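Long-range contacts in type III Pentaketide Synthase (Neurospora crassa, PDB 3EUT), which probably acts as an acyltransferase of the chalcone and stilbene synthase family, extending acyl starters into pentaketide products: residues H239-D244 and V252-R257; Y359-A364 and V371-L376. All coordinates share one frame; numbering follows the deposited sequence.

Contact 1 of 2, residues H239-D244 and V252-R257; sequences HDLGFD and VVLSPR. With DCR (icosanoic acid), chain E.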
# COMPACT_ATOMS: atom_id res chain seq x y z
N HIS A 239 7.30 -15.86 10.47
CA HIS A 239 6.59 -17.13 10.35
C HIS A 239 5.49 -17.26 11.39
O HIS A 239 4.67 -18.18 11.33
CB HIS A 239 7.59 -18.29 10.52
CG HIS A 239 8.39 -18.22 11.79
ND1 HIS A 239 9.26 -17.18 12.06
CD2 HIS A 239 8.42 -19.03 12.87
CE1 HIS A 239 9.80 -17.37 13.25
NE2 HIS A 239 9.32 -18.49 13.76
N ASP A 240 5.48 -16.33 12.34
CA ASP A 240 4.52 -16.37 13.44
C ASP A 240 3.17 -15.75 13.13
O ASP A 240 2.16 -16.09 13.75
CB ASP A 240 5.13 -15.73 14.68
CG ASP A 240 6.21 -16.58 15.31
OD1 ASP A 240 5.88 -17.70 15.76
OD2 ASP A 240 7.38 -16.15 15.34
N LEU A 241 3.15 -14.86 12.13
CA LEU A 241 1.99 -14.01 11.91
C LEU A 241 1.98 -13.51 10.47
O LEU A 241 2.95 -12.92 10.01
CB LEU A 241 2.02 -12.84 12.89
CG LEU A 241 0.82 -11.90 13.03
CD1 LEU A 241 -0.45 -12.68 13.34
CD2 LEU A 241 1.13 -10.91 14.14
N GLY A 242 0.87 -13.76 9.78
CA GLY A 242 0.79 -13.46 8.35
C GLY A 242 -0.56 -13.74 7.72
O GLY A 242 -1.48 -14.24 8.38
N PHE A 243 -0.67 -13.44 6.43
CA PHE A 243 -1.93 -13.50 5.71
C PHE A 243 -1.55 -13.70 4.24
O PHE A 243 -1.24 -12.74 3.55
CB PHE A 243 -2.70 -12.19 5.94
CG PHE A 243 -4.21 -12.31 5.81
CD1 PHE A 243 -4.94 -11.26 5.24
CD2 PHE A 243 -4.90 -13.41 6.32
CE1 PHE A 243 -6.33 -11.32 5.13
CE2 PHE A 243 -6.29 -13.49 6.22
CZ PHE A 243 -7.01 -12.44 5.63
N ASP A 244 -1.53 -14.96 3.79
CA ASP A 244 -0.93 -15.33 2.50
C ASP A 244 -1.99 -15.41 1.39
O ASP A 244 -3.03 -16.04 1.59
CB ASP A 244 -0.21 -16.69 2.59
CG ASP A 244 0.89 -16.72 3.67
OD1 ASP A 244 1.46 -15.68 4.05
OD2 ASP A 244 1.19 -17.83 4.15
N VAL A 252 -4.71 -17.25 6.91
CA VAL A 252 -4.15 -16.83 8.19
C VAL A 252 -2.98 -17.69 8.64
O VAL A 252 -3.04 -18.93 8.57
CB VAL A 252 -5.26 -16.82 9.28
CG1 VAL A 252 -4.69 -16.47 10.67
CG2 VAL A 252 -6.36 -15.84 8.89
N VAL A 253 -1.90 -17.02 9.06
CA VAL A 253 -0.81 -17.66 9.79
C VAL A 253 -0.81 -16.99 11.17
O VAL A 253 -0.75 -15.78 11.27
CB VAL A 253 0.55 -17.46 9.09
CG1 VAL A 253 1.70 -18.07 9.93
CG2 VAL A 253 0.53 -18.05 7.68
N LEU A 254 -0.89 -17.79 12.24
CA LEU A 254 -0.99 -17.25 13.60
C LEU A 254 -0.58 -18.30 14.59
O LEU A 254 -1.34 -19.22 14.90
CB LEU A 254 -2.41 -16.72 13.88
CG LEU A 254 -2.93 -16.20 15.22
CD1 LEU A 254 -1.93 -15.35 16.00
CD2 LEU A 254 -4.18 -15.38 14.92
N SER A 255 0.66 -18.17 15.07
CA SER A 255 1.30 -19.18 15.92
C SER A 255 1.03 -18.91 17.39
O SER A 255 0.63 -17.80 17.75
CB SER A 255 2.81 -19.18 15.66
OG SER A 255 3.46 -18.27 16.52
N PRO A 256 1.28 -19.92 18.26
CA PRO A 256 1.15 -19.73 19.71
C PRO A 256 2.15 -18.74 20.30
O PRO A 256 1.93 -18.24 21.40
CB PRO A 256 1.41 -21.14 20.26
CG PRO A 256 1.14 -22.07 19.10
CD PRO A 256 1.66 -21.30 17.93
N ARG A 257 3.23 -18.46 19.57
CA ARG A 257 4.28 -17.55 20.04
C ARG A 257 3.86 -16.08 20.08
O ARG A 257 4.45 -15.28 20.80
CB ARG A 257 5.51 -17.63 19.13
CG ARG A 257 6.15 -18.99 18.95
CD ARG A 257 7.37 -18.85 18.02
NE ARG A 257 8.50 -18.21 18.68
CZ ARG A 257 9.44 -17.49 18.07
NH1 ARG A 257 9.38 -17.25 16.77
NH2 ARG A 257 10.43 -16.98 18.79
O1 DCR E . -3.11 -11.79 9.80
C1 DCR E . -3.93 -10.83 9.79
O2 DCR E . -3.59 -9.63 9.63
C2 DCR E . -5.40 -11.15 10.00
C3 DCR E . -6.33 -10.45 9.00
C4 DCR E . -7.79 -10.90 9.09
C5 DCR E . -7.95 -12.42 9.03
C6 DCR E . -9.32 -12.88 8.53
C7 DCR E . -9.61 -14.32 8.95
C8 DCR E . -10.99 -14.84 8.54
C9 DCR E . -11.92 -14.85 9.75
C10 DCR E . -13.31 -15.36 9.43
C11 DCR E . -14.30 -14.86 10.48
C12 DCR E . -15.45 -15.84 10.69
C13 DCR E . -16.74 -15.33 10.07
C14 DCR E . -17.98 -15.58 10.92
C15 DCR E . -19.19 -14.95 10.24
C16 DCR E . -20.14 -15.95 9.58
C17 DCR E . -20.33 -15.70 8.08
C18 DCR E . -20.85 -14.31 7.72
C19 DCR E . -21.27 -14.29 6.26
C20 DCR E . -20.76 -13.07 5.53

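Contact 2 of 2, residues Y359-A364 and V371-L376; sequences YVVGCA and VEMCML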
# COMPACT_ATOMS: atom_id res chain seq x y z
N TYR A 359 -3.79 11.80 29.07
CA TYR A 359 -2.84 11.20 28.14
C TYR A 359 -3.17 9.73 27.88
O TYR A 359 -3.53 8.98 28.80
CB TYR A 359 -1.39 11.39 28.61
CG TYR A 359 -1.01 12.88 28.70
CD1 TYR A 359 -0.48 13.55 27.61
CD2 TYR A 359 -1.25 13.61 29.87
CE1 TYR A 359 -0.16 14.91 27.67
CE2 TYR A 359 -0.92 14.98 29.95
CZ TYR A 359 -0.38 15.62 28.85
OH TYR A 359 -0.04 16.96 28.91
N VAL A 360 -3.04 9.33 26.61
CA VAL A 360 -3.45 8.00 26.15
C VAL A 360 -2.33 7.40 25.33
O VAL A 360 -1.86 7.99 24.37
CB VAL A 360 -4.75 8.07 25.28
CG1 VAL A 360 -5.20 6.69 24.84
CG2 VAL A 360 -5.88 8.75 26.05
N VAL A 361 -1.88 6.21 25.74
CA VAL A 361 -0.98 5.43 24.92
C VAL A 361 -1.78 4.50 23.98
O VAL A 361 -2.61 3.72 24.45
CB VAL A 361 -0.08 4.56 25.79
CG1 VAL A 361 0.86 3.76 24.91
CG2 VAL A 361 0.73 5.42 26.76
N GLY A 362 -1.53 4.59 22.68
CA GLY A 362 -2.08 3.65 21.70
C GLY A 362 -1.04 2.60 21.32
O GLY A 362 0.14 2.92 21.20
N CYS A 363 -1.48 1.36 21.14
CA CYS A 363 -0.59 0.26 20.81
C CYS A 363 -1.26 -0.78 19.90
O CYS A 363 -2.44 -1.13 20.11
CB CYS A 363 -0.11 -0.43 22.11
SG CYS A 363 1.13 -1.71 21.85
N ALA A 364 -0.51 -1.27 18.92
CA ALA A 364 -0.97 -2.34 18.03
C ALA A 364 0.19 -3.20 17.53
O ALA A 364 1.31 -2.71 17.41
CB ALA A 364 -1.75 -1.78 16.85
N VAL A 371 5.39 -3.63 15.60
CA VAL A 371 4.84 -3.02 16.81
C VAL A 371 4.68 -1.54 16.48
O VAL A 371 5.60 -0.92 15.94
CB VAL A 371 5.82 -3.18 18.01
CG1 VAL A 371 5.26 -2.54 19.27
CG2 VAL A 371 6.16 -4.65 18.23
N GLU A 372 3.53 -0.98 16.83
CA GLU A 372 3.23 0.44 16.69
C GLU A 372 2.74 0.95 18.03
O GLU A 372 1.89 0.31 18.67
CB GLU A 372 2.12 0.69 15.66
CG GLU A 372 2.46 0.28 14.21
CD GLU A 372 3.38 1.27 13.49
OE1 GLU A 372 3.52 2.43 13.95
OE2 GLU A 372 3.96 0.88 12.45
N MET A 373 3.25 2.11 18.43
CA MET A 373 2.81 2.79 19.64
C MET A 373 2.74 4.30 19.38
O MET A 373 3.50 4.82 18.57
CB MET A 373 3.76 2.45 20.80
CG MET A 373 3.16 2.53 22.17
SD MET A 373 4.20 1.79 23.48
CE MET A 373 4.29 0.13 22.95
N CYS A 374 1.79 4.98 20.02
CA CYS A 374 1.64 6.43 19.89
C CYS A 374 1.22 7.03 21.23
O CYS A 374 0.67 6.32 22.08
CB CYS A 374 0.65 6.81 18.79
SG CYS A 374 -1.10 6.40 19.15
N MET A 375 1.49 8.32 21.42
CA MET A 375 1.06 9.04 22.63
C MET A 375 0.13 10.15 22.20
O MET A 375 0.48 10.95 21.32
CB MET A 375 2.26 9.62 23.39
CG MET A 375 1.90 10.38 24.70
SD MET A 375 1.20 9.33 26.00
CE MET A 375 2.65 8.47 26.58
N LEU A 376 -1.06 10.16 22.79
CA LEU A 376 -2.05 11.20 22.52
C LEU A 376 -2.32 12.02 23.76
O LEU A 376 -2.23 11.51 24.88
CB LEU A 376 -3.36 10.60 22.03
CG LEU A 376 -3.25 9.57 20.91
CD1 LEU A 376 -4.61 8.94 20.73
CD2 LEU A 376 -2.82 10.24 19.64

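Contact 1 of 2, residues H239-D244 and V252-R257
The carboxylate of Asp240 grips Ser255 and Arg257, just past strand 249-254, from the loop before strand 241-246. Its OD1 takes the hydroxyl of Ser255 on the anti side, with Ser255 OG 2.6 Å from Asp240 OD1, while Asp240 OD2 forms a salt bridge to Arg257 NH1 at 2.7 Å. Carboxylate and guanidinium planes are 54° apart, so the two groups do not pair side-on. Bending at chi3 (74°) folds the arginine chain back along the carboxylate to deliver that NH1. Ser255 OG in turn accepts Arg257 N at 3.1 Å, a capping bond at the turn into helix 258-275. With an alanine here instead of Asp240, the Arg257 charge would probably lose this mate and the Ser255 hydroxyl its acceptor, although the backbone bond from Ser255 N to Asp240 O could remain.

Beyond this knot the strands run antiparallel, and Gly242 and Val253 exchange two backbone hydrogen bonds; the one from Val253 N to Gly242 O is 2.9 Å long. Leu241 and Leu254 lie side by side, 4.0 Å between their CD1 atoms. Besides the buried Asp240 grip, the tight part is the face bearing Phe243 and Val252. Phe243 meets Val252 CG2 at its ring edge, 3.6 Å from CE2, and carries icosanoic acid on one face, C3 standing 3.8 Å above the ring plane over its centre. Val252 CG2 also touches the fatty chain at C7. The solvent side is confined to His239 and Arg257, exposed residues beside the Asp240 grip. Phe243 also packs on Asn116 of the second subunit. The arrangement is a two-stranded antiparallel beta hairpin, one face of which lines the site of the bound icosanoic acid, consistent with an acyl-binding tunnel in this family.

Contact 2 of 2, residues Y359-A364 and V371-L376
Leu376 N reaches Val360 O at 2.8 Å, the shortest of six backbone hydrogen bonds between these strands, and it lies in the carbonyl plane with an N-H...O angle of 170°. Val360 N returns a bond to Leu376 O, and the same exchange recurs between Gly362 and Cys374 and between Ala364 and Glu372. At the non-hydrogen-bonded pairs, CA-H groups lean on the same carbonyls; Met373 CA comes within 3.1 Å of Gly362 O.

One face carries Val361, Cys363, Met373 and Met375. The two methyls of Val361 are divided between the methionines: CG1 meets Met373 CG at 3.8 Å, and CG2 meets Met375 CE at 3.6 Å. Met375 is bent at chi2 (66°) and chi3 (75°), which curls its thioether back over Val361 instead of letting it extend from the sheet. Met373 bends at chi3 alone, bringing its CE to 3.8 Å from Cys363 SG. Helix 258-275 covers this side through Leu266, Thr269 and Leu273.

On the reverse face, Cys374 holds SG between its backbone N and carbonyl carbon, 3.9 Å from Gly362 CA. A beta carbon on Gly362 would probably run into that sulfur, consistent with a glycine at this place opposite Cys374. Glu372 turns away from its neighbour strand to a salt bridge with Arg151 of helix 145-162, the helix that also packs Leu147 on Ala364 and Cys374. With the outer edge of 359-364 bonded to strand 292-295, and helices on both faces, the pair is an antiparallel beta hairpin inside the central mixed sheet of the thiolase fold.

How the contacts relate
Contact 1 and contact 2 are successive beta hairpins of the C-terminal chalcone and stilbene synthase region, the first complete before the second begins. Their centres lie 23 Å apart and their nearest atoms about 8 Å, so they do not touch. Helix 258-275, which follows directly on contact 1, bridges them: its start meets Asp240 and Leu241 through Val258, and further along it packs on Cys363, Val371 and Met373. The roles differ. Contact 1 is a separate two-stranded sheet touching icosanoic acid, whereas contact 2 belongs to the buried main sheet, where the Ala364 side chain is about 11 Å from that ligand.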